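Local coordinates for probable adhesion protein (Pseudomonas aeruginosa PAO1, PDB 6R3Z) that probably acts as a periplasmic solute-binding protein that captures divalent metal ions, ferrous iron among them, for transport into the cell, at residues V220-S225 and K244-S249. Residues are numbered along the deposited sequence; the frame is centred on the assembly and turned at random.
Sequences VKVIFS and KLYSLS
Phe-224 and Tyr-246 are bridge partners on two parallel strands, 220-225 and 244-248, joined through helix 234-241 as a beta-alpha-beta unit at the edge of one of the two parallel sheets of this family 9 bacterial solute-binding protein. Ile-223 and Ser-225 each turn both N-H and C=O to the other strand, bonding to Lys-244 O and Tyr-246 N, then to Tyr-246 O and Leu-248 N (2.9 Å from Ser-225 O); a weak bond from Lys-244 N to Lys-221 O begins the series. On the face of Val-222, Phe-224 and Tyr-246 the contacts are apolar. Phe-224 CD1 meets Tyr-246 CB obliquely at 3.6 Å. Leu-248 CD1 reaches Phe-224 CB, and Val-222 CG1 meets Tyr-246 CE1. Tyrosine suits its place because the ring packs among apolar groups and helix 260-277 while its OH hydrogen-bonds to Glu-278. On the other face, towards helix 234-241, Ile-223 CG2 packs against Leu-245 CD1 at 3.7 Å. Further along, the short side chains of Ser-225 and Ser-247 let two hydroxyls meet, before the chain reaches the nickel ligand His-250. Chi1 of 67° turns Ser-225 OG towards the neighbouring strand, where Leu-245 CD1 lies beside it and Ser-247 OG donates to it at 2.7 Å.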
loop_
_atom_site.group_PDB
_atom_site.type_symbol
_atom_site.label_atom_id
_atom_site.label_comp_id
_atom_site.label_asym_id
_atom_site.label_seq_id
_atom_site.Cartn_x
_atom_site.Cartn_y
_atom_site.Cartn_z
ATOM N N VAL A 220 21.667 13.109 1.423
ATOM C CA VAL A 220 20.267 12.731 1.660
ATOM C C VAL A 220 19.894 13.315 3.028
ATOM O O VAL A 220 20.684 13.231 3.967
ATOM C CB VAL A 220 20.051 11.197 1.551
ATOM C CG1 VAL A 220 18.664 10.766 2.058
ATOM C CG2 VAL A 220 20.272 10.720 0.122
ATOM N N LYS A 221 18.734 13.964 3.106
ATOM C CA LYS A 221 18.293 14.665 4.311
ATOM C C LYS A 221 17.502 13.795 5.276
ATOM O O LYS A 221 17.652 13.921 6.500
ATOM C CB LYS A 221 17.510 15.944 3.946
ATOM C CG LYS A 221 18.297 16.965 3.101
ATOM C CD LYS A 221 19.503 17.584 3.827
ATOM C CE LYS A 221 20.333 18.458 2.919
ATOM N NZ LYS A 221 21.544 18.983 3.620
ATOM N N VAL A 222 16.597 12.969 4.733
ATOM C CA VAL A 222 15.717 12.147 5.563
ATOM C C VAL A 222 15.656 10.713 5.061
ATOM O O VAL A 222 15.843 10.467 3.867
ATOM C CB VAL A 222 14.283 12.752 5.708
ATOM C CG1 VAL A 222 14.315 14.205 6.194
ATOM C CG2 VAL A 222 13.474 12.633 4.418
ATOM N N ILE A 223 15.354 9.783 5.980
ATOM C CA ILE A 223 15.112 8.387 5.658
ATOM C C ILE A 223 13.773 7.971 6.301
ATOM O O ILE A 223 13.537 8.265 7.483
ATOM C CB ILE A 223 16.294 7.418 5.969
ATOM C CG1 ILE A 223 16.016 5.990 5.407
ATOM C CG2 ILE A 223 16.637 7.399 7.477
ATOM C CD1 ILE A 223 17.283 5.153 5.088
ATOM N N PHE A 224 12.902 7.327 5.509
ATOM C CA PHE A 224 11.633 6.790 5.984
ATOM C C PHE A 224 11.770 5.288 6.141
ATOM O O PHE A 224 11.961 4.574 5.145
ATOM C CB PHE A 224 10.457 7.146 5.061
ATOM C CG PHE A 224 10.173 8.623 4.949
ATOM C CD1 PHE A 224 9.531 9.309 5.979
ATOM C CD2 PHE A 224 10.557 9.338 3.820
ATOM C CE1 PHE A 224 9.283 10.683 5.883
ATOM C CE2 PHE A 224 10.323 10.716 3.730
ATOM C CZ PHE A 224 9.657 11.377 4.749
ATOM N N SER A 225 11.726 4.814 7.399
ATOM C CA SER A 225 11.817 3.389 7.721
ATOM C C SER A 225 10.419 2.746 7.881
ATOM O O SER A 225 9.398 3.429 7.789
ATOM C CB SER A 225 12.700 3.154 8.951
ATOM O OG SER A 225 12.100 3.679 10.125
ATOM N N LYS A 244 18.302 12.147 9.255
ATOM C CA LYS A 244 17.142 12.174 10.149
ATOM C C LYS A 244 16.172 11.033 9.803
ATOM O O LYS A 244 15.846 10.825 8.635
ATOM C CB LYS A 244 16.402 13.528 10.089
ATOM C CG LYS A 244 17.135 14.682 10.762
ATOM C CD LYS A 244 16.270 15.945 10.774
ATOM C CE LYS A 244 16.974 17.125 11.412
ATOM N NZ LYS A 244 16.143 18.359 11.357
ATOM N N LEU A 245 15.725 10.306 10.822
ATOM C CA LEU A 245 14.854 9.157 10.656
ATOM C C LEU A 245 13.383 9.430 11.013
ATOM O O LEU A 245 13.077 9.980 12.075
ATOM C CB LEU A 245 15.403 7.982 11.500
ATOM C CG LEU A 245 14.556 6.705 11.568
ATOM C CD1 LEU A 245 14.626 5.943 10.276
ATOM C CD2 LEU A 245 14.985 5.831 12.746
ATOM N N TYR A 246 12.486 9.001 10.114
ATOM C CA TYR A 246 11.036 9.022 10.275
ATOM C C TYR A 246 10.560 7.618 9.875
ATOM O O TYR A 246 11.313 6.884 9.226
ATOM C CB TYR A 246 10.379 10.104 9.400
ATOM C CG TYR A 246 10.872 11.503 9.702
ATOM C CD1 TYR A 246 11.996 12.018 9.063
ATOM C CD2 TYR A 246 10.201 12.325 10.609
ATOM C CE1 TYR A 246 12.457 13.304 9.329
ATOM C CE2 TYR A 246 10.659 13.621 10.884
ATOM C CZ TYR A 246 11.799 14.096 10.250
ATOM O OH TYR A 246 12.296 15.358 10.462
ATOM N N SER A 247 9.368 7.222 10.314
ATOM C CA SER A 247 8.849 5.906 9.996
ATOM C C SER A 247 7.440 6.011 9.420
ATOM O O SER A 247 6.648 6.887 9.817
ATOM C CB SER A 247 8.883 5.001 11.222
ATOM O OG SER A 247 10.214 4.811 11.677
ATOM N N LEU A 248 7.167 5.132 8.452
ATOM C CA LEU A 248 5.909 5.047 7.725
ATOM C C LEU A 248 5.313 3.653 7.788
ATOM O O LEU A 248 6.025 2.665 8.027
ATOM C CB LEU A 248 6.104 5.480 6.258
ATOM C CG LEU A 248 6.625 6.905 5.986
ATOM C CD1 LEU A 248 6.881 7.093 4.505
ATOM C CD2 LEU A 248 5.638 7.999 6.500
ATOM N N SER A 249 4.004 3.583 7.541
ATOM C CA SER A 249 3.257 2.348 7.535
ATOM C C SER A 249 2.994 1.861 6.108
ATOM O O SER A 249 2.468 2.604 5.280
ATOM C CB SER A 249 1.934 2.510 8.278
ATOM O OG SER A 249 1.194 1.302 8.221
#